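Local coordinates for halorhodopsin (Halobacterium salinarum, PDB 2JAF), which probably works as a light-driven chloride pump of the membrane, using a bound retinal as its chromophore, at residues A151-Y165 and Y210-A222. The protein carries 2 engineered substitutions. Numbering follows the deposited sequence.
Sequences AAMTTSALLFRWAFY and YPIVWAVGVEGLA. With RET (retinal), chain G; BOG (octyl beta-D-glucopyranoside), chain F.
Tyr165 and Trp214 line the retinal pocket at the ring end, and Trp162 stands behind them as the third member of an aromatic cluster. Trp214 is the knob, set among Ala151, Ala152, Trp162 and Tyr165, with retinal C2 over one face. Its six-membered ring turns an edge to the face of Trp162, a T-shaped pair with planes at 86° and CZ3 lying 4.0 Å from Trp162 CH2. Trp162 CZ3 also lies over the centre of one Tyr165 face. The opposite face of Trp162 carries the octyl glucoside tail, and its NE1 donates to the detergent's O2 (2.8 Å). With Trp162 cut back to an alanine, the Trp214 edge is likely to lose the face it meets, one side of Tyr165 its cover, and the detergent O2 its donor. Tyr165, with CG anti to the backbone N (chi1 178°), reaches across so that OH donates to Pro211 O at 2.8 Å, from above the carbonyl plane; Ala215 N takes the other face. Arg161 NH2 gives Glu219 O a nearly straight bond (3.0 Å), on a lone pair; one water joins NH2 to Glu219 OE1. The contact joins the end of helix 131-153 and the start of helix 158-180 to the last turns of helix 193-216 and the beta turn after it.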
ATOM      1  N   ALA A 151      -0.483  17.897  -0.786  1.00 22.00           N
ATOM      2  CA  ALA A 151      -0.898  19.273  -1.039  1.00 20.34           C
ATOM      3  C   ALA A 151      -1.462  19.893   0.240  1.00 22.92           C
ATOM      4  O   ALA A 151      -1.160  21.043   0.570  1.00 21.66           O
ATOM      5  CB  ALA A 151      -1.947  19.306  -2.154  1.00 21.28           C
ATOM      6  N   ALA A 152      -2.284  19.128   0.958  1.00 20.61           N
ATOM      7  CA  ALA A 152      -2.890  19.611   2.195  1.00 20.92           C
ATOM      8  C   ALA A 152      -1.888  19.775   3.341  1.00 21.17           C
ATOM      9  O   ALA A 152      -1.995  20.704   4.139  1.00 22.00           O
ATOM     10  CB  ALA A 152      -4.012  18.665   2.624  1.00 23.72           C
ATOM     11  N   MET A 153      -0.912  18.878   3.420  1.00 22.39           N
ATOM     12  CA  MET A 153       0.077  18.918   4.502  1.00 20.86           C
ATOM     13  C   MET A 153       1.251  19.874   4.304  1.00 22.86           C
ATOM     14  O   MET A 153       1.960  20.189   5.261  1.00 20.17           O
ATOM     15  CB  MET A 153       0.629  17.513   4.754  1.00 24.54           C
ATOM     16  CG  MET A 153      -0.412  16.503   5.209  1.00 25.55           C
ATOM     17  SD  MET A 153      -1.191  16.927   6.783  1.00 30.36           S
ATOM     18  CE  MET A 153      -2.705  17.777   6.200  1.00 27.78           C
ATOM     19  N   THR A 154       1.468  20.328   3.070  1.00 22.27           N
ATOM     20  CA  THR A 154       2.582  21.227   2.776  1.00 21.20           C
ATOM     21  C   THR A 154       2.350  22.631   3.338  1.00 22.18           C
ATOM     22  O   THR A 154       1.322  23.247   3.079  1.00 22.43           O
ATOM     23  CB  THR A 154       2.818  21.284   1.259  1.00 22.45           C
ATOM     24  OG1 THR A 154       3.257  19.994   0.816  1.00 21.43           O
ATOM     25  CG2 THR A 154       3.873  22.340   0.903  1.00 21.60           C
ATOM     26  N   THR A 155       3.316  23.135   4.103  1.00 21.41           N
ATOM     27  CA  THR A 155       3.171  24.448   4.724  1.00 23.88           C
ATOM     28  C   THR A 155       4.263  25.464   4.420  1.00 24.02           C
ATOM     29  O   THR A 155       4.112  26.645   4.751  1.00 22.90           O
ATOM     30  CB  THR A 155       3.118  24.318   6.255  1.00 27.27           C
ATOM     31  OG1 THR A 155       4.340  23.723   6.717  1.00 29.49           O
ATOM     32  CG2 THR A 155       1.942  23.454   6.684  1.00 26.56           C
ATOM     33  N   SER A 156       5.352  25.031   3.790  1.00 22.31           N
ATOM     34  CA  SER A 156       6.457  25.954   3.533  1.00 22.58           C
ATOM     35  C   SER A 156       6.172  27.048   2.514  1.00 23.50           C
ATOM     36  O   SER A 156       6.591  28.194   2.698  1.00 22.81           O
ATOM     37  CB  SER A 156       7.725  25.182   3.137  1.00 24.44           C
ATOM     38  OG  SER A 156       7.580  24.540   1.880  1.00 26.05           O
ATOM     39  N   ALA A 157       5.458  26.707   1.443  1.00 23.49           N
ATOM     40  CA  ALA A 157       5.138  27.685   0.419  1.00 21.95           C
ATOM     41  C   ALA A 157       3.867  27.329  -0.342  1.00 22.55           C
ATOM     42  O   ALA A 157       3.591  26.157  -0.592  1.00 22.02           O
ATOM     43  CB  ALA A 157       6.317  27.825  -0.560  1.00 25.34           C
ATOM     44  N   LEU A 158       3.098  28.350  -0.704  1.00 20.95           N
ATOM     45  CA  LEU A 158       1.856  28.172  -1.445  1.00 22.27           C
ATOM     46  C   LEU A 158       2.132  27.449  -2.766  1.00 23.56           C
ATOM     47  O   LEU A 158       1.358  26.593  -3.196  1.00 22.55           O
ATOM     48  CB  LEU A 158       1.210  29.542  -1.712  1.00 22.80           C
ATOM     49  CG  LEU A 158      -0.227  29.572  -2.244  1.00 23.92           C
ATOM     50  CD1 LEU A 158      -1.156  28.840  -1.273  1.00 22.31           C
ATOM     51  CD2 LEU A 158      -0.681  31.022  -2.416  1.00 24.44           C
ATOM     52  N   LEU A 159       3.248  27.793  -3.399  1.00 24.14           N
ATOM     53  CA  LEU A 159       3.644  27.178  -4.661  1.00 22.98           C
ATOM     54  C   LEU A 159       3.625  25.644  -4.627  1.00 22.27           C
ATOM     55  O   LEU A 159       3.097  24.992  -5.532  1.00 21.29           O
ATOM     56  CB  LEU A 159       5.050  27.642  -5.041  1.00 24.58           C
ATOM     57  CG  LEU A 159       5.741  26.827  -6.141  1.00 27.86           C
ATOM     58  CD1 LEU A 159       4.975  26.991  -7.444  1.00 29.04           C
ATOM     59  CD2 LEU A 159       7.189  27.282  -6.299  1.00 30.98           C
ATOM     60  N   PHE A 160       4.212  25.066  -3.587  1.00 20.64           N
ATOM     61  CA  PHE A 160       4.267  23.615  -3.480  1.00 21.21           C
ATOM     62  C   PHE A 160       2.912  22.971  -3.208  1.00 20.18           C
ATOM     63  O   PHE A 160       2.657  21.852  -3.659  1.00 22.07           O
ATOM     64  CB  PHE A 160       5.290  23.211  -2.418  1.00 19.30           C
ATOM     65  CG  PHE A 160       6.695  23.625  -2.761  1.00 21.95           C
ATOM     66  CD1 PHE A 160       7.312  23.135  -3.906  1.00 21.41           C
ATOM     67  CD2 PHE A 160       7.395  24.514  -1.948  1.00 23.12           C
ATOM     68  CE1 PHE A 160       8.613  23.525  -4.242  1.00 25.42           C
ATOM     69  CE2 PHE A 160       8.698  24.912  -2.273  1.00 22.72           C
ATOM     70  CZ  PHE A 160       9.307  24.421  -3.417  1.00 21.30           C
ATOM     71  N   ARG A 161       2.039  23.667  -2.482  1.00 20.36           N
ATOM     72  CA  ARG A 161       0.704  23.132  -2.216  1.00 20.66           C
ATOM     73  C   ARG A 161      -0.003  22.938  -3.560  1.00 20.19           C
ATOM     74  O   ARG A 161      -0.579  21.883  -3.826  1.00 20.19           O
ATOM     75  CB  ARG A 161      -0.115  24.095  -1.346  1.00 21.48           C
ATOM     76  CG  ARG A 161       0.361  24.220   0.095  1.00 21.11           C
ATOM     77  CD  ARG A 161      -0.506  25.198   0.885  1.00 18.44           C
ATOM     78  NE  ARG A 161      -1.896  24.752   1.050  1.00 20.30           N
ATOM     79  CZ  ARG A 161      -2.304  23.879   1.969  1.00 19.30           C
ATOM     80  NH1 ARG A 161      -1.433  23.346   2.816  1.00 21.50           N
ATOM     81  NH2 ARG A 161      -3.587  23.540   2.050  1.00 20.35           N
ATOM     82  N   TRP A 162       0.054  23.955  -4.413  1.00 20.22           N
ATOM     83  CA  TRP A 162      -0.600  23.868  -5.711  1.00 19.36           C
ATOM     84  C   TRP A 162       0.121  22.979  -6.714  1.00 20.31           C
ATOM     85  O   TRP A 162      -0.512  22.417  -7.615  1.00 22.61           O
ATOM     86  CB  TRP A 162      -0.824  25.270  -6.286  1.00 20.47           C
ATOM     87  CG  TRP A 162      -1.968  25.972  -5.606  1.00 20.89           C
ATOM     88  CD1 TRP A 162      -1.884  26.955  -4.663  1.00 20.99           C
ATOM     89  CD2 TRP A 162      -3.368  25.705  -5.784  1.00 20.99           C
ATOM     90  NE1 TRP A 162      -3.145  27.315  -4.241  1.00 19.15           N
ATOM     91  CE2 TRP A 162      -4.073  26.566  -4.911  1.00 21.05           C
ATOM     92  CE3 TRP A 162      -4.094  24.820  -6.594  1.00 21.11           C
ATOM     93  CZ2 TRP A 162      -5.476  26.570  -4.822  1.00 20.10           C
ATOM     94  CZ3 TRP A 162      -5.493  24.820  -6.508  1.00 21.46           C
ATOM     95  CH2 TRP A 162      -6.166  25.694  -5.625  1.00 21.31           C
ATOM     96  N   ALA A 163       1.437  22.843  -6.579  1.00 19.78           N
ATOM     97  CA  ALA A 163       2.165  21.968  -7.489  1.00 18.43           C
ATOM     98  C   ALA A 163       1.713  20.526  -7.222  1.00 19.11           C
ATOM     99  O   ALA A 163       1.558  19.731  -8.150  1.00 20.23           O
ATOM    100  CB  ALA A 163       3.677  22.112  -7.275  1.00 17.98           C
ATOM    101  N   PHE A 164       1.489  20.185  -5.952  1.00 19.90           N
ATOM    102  CA  PHE A 164       1.026  18.837  -5.618  1.00 19.11           C
ATOM    103  C   PHE A 164      -0.394  18.642  -6.158  1.00 19.89           C
ATOM    104  O   PHE A 164      -0.747  17.563  -6.646  1.00 21.63           O
ATOM    105  CB  PHE A 164       1.030  18.608  -4.101  1.00 18.36           C
ATOM    106  CG  PHE A 164       2.350  18.119  -3.552  1.00 19.66           C
ATOM    107  CD1 PHE A 164       2.930  16.944  -4.031  1.00 19.86           C
ATOM    108  CD2 PHE A 164       2.997  18.819  -2.532  1.00 20.69           C
ATOM    109  CE1 PHE A 164       4.138  16.467  -3.499  1.00 22.34           C
ATOM    110  CE2 PHE A 164       4.205  18.353  -1.992  1.00 20.86           C
ATOM    111  CZ  PHE A 164       4.775  17.176  -2.477  1.00 22.81           C
ATOM    112  N   TYR A 165      -1.207  19.689  -6.060  1.00 19.25           N
ATOM    113  CA  TYR A 165      -2.582  19.633  -6.551  1.00 17.99           C
ATOM    114  C   TYR A 165      -2.542  19.327  -8.044  1.00 20.04           C
ATOM    115  O   TYR A 165      -3.308  18.501  -8.533  1.00 18.47           O
ATOM    116  CB  TYR A 165      -3.292  20.968  -6.287  1.00 18.40           C
ATOM    117  CG  TYR A 165      -4.724  21.058  -6.793  1.00 17.93           C
ATOM    118  CD1 TYR A 165      -4.999  21.356  -8.132  1.00 18.53           C
ATOM    119  CD2 TYR A 165      -5.800  20.877  -5.924  1.00 20.25           C
ATOM    120  CE1 TYR A 165      -6.326  21.477  -8.589  1.00 18.21           C
ATOM    121  CE2 TYR A 165      -7.125  20.989  -6.370  1.00 18.50           C
ATOM    122  CZ  TYR A 165      -7.377  21.289  -7.700  1.00 17.86           C
ATOM    123  OH  TYR A 165      -8.678  21.381  -8.137  1.00 19.06           O
ATOM    124  N   TYR A 210     -14.624  16.411  -6.252  1.00 18.23           N
ATOM    125  CA  TYR A 210     -13.658  16.495  -5.156  1.00 18.14           C
ATOM    126  C   TYR A 210     -12.578  17.563  -5.331  1.00 18.33           C
ATOM    127  O   TYR A 210     -12.340  18.348  -4.414  1.00 17.34           O
ATOM    128  CB  TYR A 210     -13.041  15.118  -4.878  1.00 18.95           C
ATOM    129  CG  TYR A 210     -14.066  14.137  -4.349  1.00 18.32           C
ATOM    130  CD1 TYR A 210     -14.946  13.482  -5.217  1.00 18.54           C
ATOM    131  CD2 TYR A 210     -14.171  13.874  -2.983  1.00 18.84           C
ATOM    132  CE1 TYR A 210     -15.907  12.581  -4.730  1.00 21.10           C
ATOM    133  CE2 TYR A 210     -15.129  12.979  -2.485  1.00 19.18           C
ATOM    134  CZ  TYR A 210     -15.990  12.336  -3.365  1.00 18.29           C
ATOM    135  OH  TYR A 210     -16.916  11.436  -2.882  1.00 19.32           O
ATOM    136  N   PRO A 211     -11.911  17.619  -6.498  1.00 18.18           N
ATOM    137  CA  PRO A 211     -10.890  18.668  -6.626  1.00 17.67           C
ATOM    138  C   PRO A 211     -11.496  20.075  -6.665  1.00 19.23           C
ATOM    139  O   PRO A 211     -10.822  21.057  -6.356  1.00 20.34           O
ATOM    140  CB  PRO A 211     -10.155  18.294  -7.916  1.00 19.79           C
ATOM    141  CG  PRO A 211     -11.174  17.476  -8.697  1.00 17.49           C
ATOM    142  CD  PRO A 211     -11.807  16.646  -7.600  1.00 16.68           C
ATOM    143  N   ILE A 212     -12.772  20.176  -7.036  1.00 19.16           N
ATOM    144  CA  ILE A 212     -13.430  21.479  -7.070  1.00 19.49           C
ATOM    145  C   ILE A 212     -13.643  21.941  -5.633  1.00 19.80           C
ATOM    146  O   ILE A 212     -13.388  23.098  -5.299  1.00 20.37           O
ATOM    147  CB  ILE A 212     -14.790  21.403  -7.801  1.00 20.15           C
ATOM    148  CG1 ILE A 212     -14.544  21.134  -9.287  1.00 22.16           C
ATOM    149  CG2 ILE A 212     -15.575  22.698  -7.611  1.00 19.19           C
ATOM    150  CD1 ILE A 212     -15.809  21.002 -10.119  1.00 23.44           C
ATOM    151  N   VAL A 213     -14.111  21.033  -4.781  1.00 18.51           N
ATOM    152  CA  VAL A 213     -14.340  21.365  -3.383  1.00 17.99           C
ATOM    153  C   VAL A 213     -13.016  21.770  -2.738  1.00 19.17           C
ATOM    154  O   VAL A 213     -12.958  22.753  -1.998  1.00 21.00           O
ATOM    155  CB  VAL A 213     -14.928  20.163  -2.598  1.00 17.51           C
ATOM    156  CG1 VAL A 213     -14.925  20.464  -1.104  1.00 18.35           C
ATOM    157  CG2 VAL A 213     -16.361  19.885  -3.054  1.00 15.56           C
ATOM    158  N   TRP A 214     -11.957  21.016  -3.020  1.00 19.77           N
ATOM    159  CA  TRP A 214     -10.645  21.320  -2.438  1.00 21.11           C
ATOM    160  C   TRP A 214     -10.191  22.722  -2.833  1.00 21.81           C
ATOM    161  O   TRP A 214      -9.753  23.511  -1.987  1.00 20.38           O
ATOM    162  CB  TRP A 214      -9.591  20.315  -2.908  1.00 22.65           C
ATOM    163  CG  TRP A 214      -8.343  20.299  -2.045  1.00 25.20           C
ATOM    164  CD1 TRP A 214      -8.112  19.501  -0.967  1.00 27.70           C
ATOM    165  CD2 TRP A 214      -7.180  21.136  -2.182  1.00 26.40           C
ATOM    166  NE1 TRP A 214      -6.877  19.782  -0.421  1.00 29.84           N
ATOM    167  CE2 TRP A 214      -6.287  20.782  -1.147  1.00 26.90           C
ATOM    168  CE3 TRP A 214      -6.810  22.149  -3.076  1.00 23.82           C
ATOM    169  CZ2 TRP A 214      -5.040  21.406  -0.981  1.00 27.33           C
ATOM    170  CZ3 TRP A 214      -5.563  22.773  -2.909  1.00 24.94           C
ATOM    171  CH2 TRP A 214      -4.700  22.396  -1.871  1.00 24.27           C
ATOM    172  N   ALA A 215     -10.305  23.025  -4.124  1.00 20.75           N
ATOM    173  CA  ALA A 215      -9.903  24.323  -4.655  1.00 21.30           C
ATOM    174  C   ALA A 215     -10.759  25.490  -4.171  1.00 23.35           C
ATOM    175  O   ALA A 215     -10.241  26.573  -3.908  1.00 22.80           O
ATOM    176  CB  ALA A 215      -9.908  24.283  -6.182  1.00 23.16           C
ATOM    177  N   VAL A 216     -12.068  25.281  -4.073  1.00 23.88           N
ATOM    178  CA  VAL A 216     -12.966  26.345  -3.632  1.00 25.53           C
ATOM    179  C   VAL A 216     -12.944  26.525  -2.115  1.00 25.46           C
ATOM    180  O   VAL A 216     -13.090  27.648  -1.612  1.00 24.84           O
ATOM    181  CB  VAL A 216     -14.414  26.063  -4.107  1.00 26.90           C
ATOM    182  CG1 VAL A 216     -15.383  27.085  -3.520  1.00 29.33           C
ATOM    183  CG2 VAL A 216     -14.462  26.106  -5.624  1.00 27.64           C
ATOM    184  N   GLY A 217     -12.736  25.421  -1.401  1.00 23.98           N
ATOM    185  CA  GLY A 217     -12.705  25.444   0.054  1.00 24.14           C
ATOM    186  C   GLY A 217     -11.498  26.071   0.732  1.00 23.57           C
ATOM    187  O   GLY A 217     -10.570  26.557   0.087  1.00 22.53           O
ATOM    188  N   VAL A 218     -11.511  26.019   2.061  1.00 25.84           N
ATOM    189  CA  VAL A 218     -10.477  26.612   2.902  1.00 26.76           C
ATOM    190  C   VAL A 218      -9.023  26.206   2.661  1.00 26.22           C
ATOM    191  O   VAL A 218      -8.120  27.019   2.845  1.00 26.91           O
ATOM    192  CB  VAL A 218     -10.815  26.388   4.403  1.00 28.61           C
ATOM    193  CG1 VAL A 218     -10.809  24.896   4.729  1.00 30.57           C
ATOM    194  CG2 VAL A 218      -9.825  27.136   5.280  1.00 32.10           C
ATOM    195  N   GLU A 219      -8.783  24.967   2.251  1.00 26.59           N
ATOM    196  CA  GLU A 219      -7.411  24.527   2.020  1.00 25.80           C
ATOM    197  C   GLU A 219      -6.887  24.947   0.649  1.00 23.53           C
ATOM    198  O   GLU A 219      -5.675  24.945   0.405  1.00 21.02           O
ATOM    199  CB  GLU A 219      -7.322  23.009   2.209  1.00 28.21           C
ATOM    200  CG  GLU A 219      -7.710  22.593   3.627  1.00 31.35           C
ATOM    201  CD  GLU A 219      -7.664  21.095   3.866  1.00 33.43           C
ATOM    202  OE1 GLU A 219      -6.569  20.542   4.105  1.00 31.32           O
ATOM    203  OE2 GLU A 219      -8.741  20.470   3.815  1.00 37.49           O
ATOM    204  N   GLY A 220      -7.807  25.326  -0.235  1.00 22.46           N
ATOM    205  CA  GLY A 220      -7.433  25.766  -1.568  1.00 22.30           C
ATOM    206  C   GLY A 220      -7.446  27.284  -1.679  1.00 22.20           C
ATOM    207  O   GLY A 220      -6.664  27.962  -1.013  1.00 21.93           O
ATOM    208  N   LEU A 221      -8.339  27.817  -2.510  1.00 21.31           N
ATOM    209  CA  LEU A 221      -8.443  29.259  -2.702  1.00 22.80           C
ATOM    210  C   LEU A 221      -9.168  29.945  -1.549  1.00 22.07           C
ATOM    211  O   LEU A 221      -9.105  31.168  -1.402  1.00 23.34           O
ATOM    212  CB  LEU A 221      -9.180  29.562  -4.010  1.00 22.42           C
ATOM    213  CG  LEU A 221      -8.540  29.081  -5.318  1.00 23.91           C
ATOM    214  CD1 LEU A 221      -9.509  29.306  -6.470  1.00 24.06           C
ATOM    215  CD2 LEU A 221      -7.228  29.820  -5.564  1.00 24.80           C
ATOM    216  N   ALA A 222      -9.868  29.152  -0.744  1.00 21.34           N
ATOM    217  CA  ALA A 222     -10.630  29.670   0.386  1.00 22.98           C
ATOM    218  C   ALA A 222     -11.709  30.670  -0.048  1.00 24.12           C
ATOM    219  O   ALA A 222     -11.902  31.712   0.581  1.00 23.68           O
ATOM    220  CB  ALA A 222      -9.686  30.309   1.420  1.00 22.86           C
TER
HETATM  221  C1  RET G 900      -7.906  15.985  -4.539  1.00 22.24           C
HETATM  222  C2  RET G 900      -6.956  17.275  -4.564  1.00 21.40           C
HETATM  223  C3  RET G 900      -5.820  17.275  -5.615  1.00 21.35           C
HETATM  224  C4  RET G 900      -6.417  17.148  -7.091  1.00 21.32           C
HETATM  225  C5  RET G 900      -7.448  15.966  -7.291  1.00 20.60           C
HETATM  226  C6  RET G 900      -8.200  15.379  -6.066  1.00 22.02           C
HETATM  227  C7  RET G 900      -9.087  14.189  -6.302  1.00 21.02           C
HETATM  228  C8  RET G 900      -9.776  13.374  -5.458  1.00 18.79           C
HETATM  229  C9  RET G 900     -10.773  12.421  -5.867  1.00 19.79           C
HETATM  230  C10 RET G 900     -11.370  11.847  -4.742  1.00 20.94           C
HETATM  231  C11 RET G 900     -12.383  10.914  -4.796  1.00 20.52           C
HETATM  232  C12 RET G 900     -12.958  10.445  -3.605  1.00 20.10           C
HETATM  233  C13 RET G 900     -13.975   9.405  -3.562  1.00 21.77           C
HETATM  234  C14 RET G 900     -14.354   9.069  -2.229  1.00 22.82           C
HETATM  235  C15 RET G 900     -15.128   7.991  -1.872  1.00 24.48           C
HETATM  236  C16 RET G 900      -7.119  14.957  -3.647  1.00 21.85           C
HETATM  237  C17 RET G 900      -9.260  16.460  -3.796  1.00 21.17           C
HETATM  238  C18 RET G 900      -7.638  15.499  -8.725  1.00 21.23           C
HETATM  239  C19 RET G 900     -11.212  12.234  -7.426  1.00 21.06           C
HETATM  240  C20 RET G 900     -14.587   8.784  -4.832  1.00 21.97           C
HETATM  241  C1  BOG F 801      -4.080  31.165  -4.600  1.00 55.99           C
HETATM  242  O1  BOG F 801      -3.041  30.368  -5.174  1.00 56.88           O
HETATM  243  C2  BOG F 801      -4.288  30.784  -3.096  1.00 55.92           C
HETATM  244  O2  BOG F 801      -4.613  29.395  -2.985  1.00 52.00           O
HETATM  245  C3  BOG F 801      -5.418  31.676  -2.492  1.00 55.97           C
HETATM  246  O3  BOG F 801      -5.632  31.348  -1.122  1.00 54.75           O
HETATM  247  C4  BOG F 801      -5.007  33.162  -2.632  1.00 57.30           C
HETATM  248  O4  BOG F 801      -6.013  34.020  -2.084  1.00 58.64           O
HETATM  249  C5  BOG F 801      -4.776  33.510  -4.141  1.00 57.60           C
HETATM  250  O5  BOG F 801      -3.752  32.616  -4.697  1.00 57.23           O
HETATM  251  C6  BOG F 801      -4.341  34.978  -4.303  1.00 59.11           C
HETATM  252  O6  BOG F 801      -2.977  35.182  -3.919  1.00 60.26           O
HETATM  253  C1' BOG F 801      -2.816  30.672  -6.551  1.00 55.32           C
HETATM  254  C2' BOG F 801      -2.146  29.504  -7.226  1.00 54.97           C
HETATM  255  C3' BOG F 801      -3.162  28.790  -8.076  1.00 54.39           C
HETATM  256  C4' BOG F 801      -2.576  27.598  -8.803  1.00 54.57           C
HETATM  257  C5' BOG F 801      -3.640  26.907  -9.646  1.00 54.83           C
HETATM  258  C6' BOG F 801      -3.168  25.531 -10.084  1.00 54.77           C
HETATM  259  C7' BOG F 801      -4.198  24.822 -10.918  1.00 54.59           C
HETATM  260  C8' BOG F 801      -3.684  23.461 -11.328  1.00 54.34           C
HETATM  261  O   HOH W   1      -4.446  22.138   4.490  1.00 31.09           O
HETATM  262  O   HOH W   2      -3.521  26.091  -1.014  1.00 22.41           O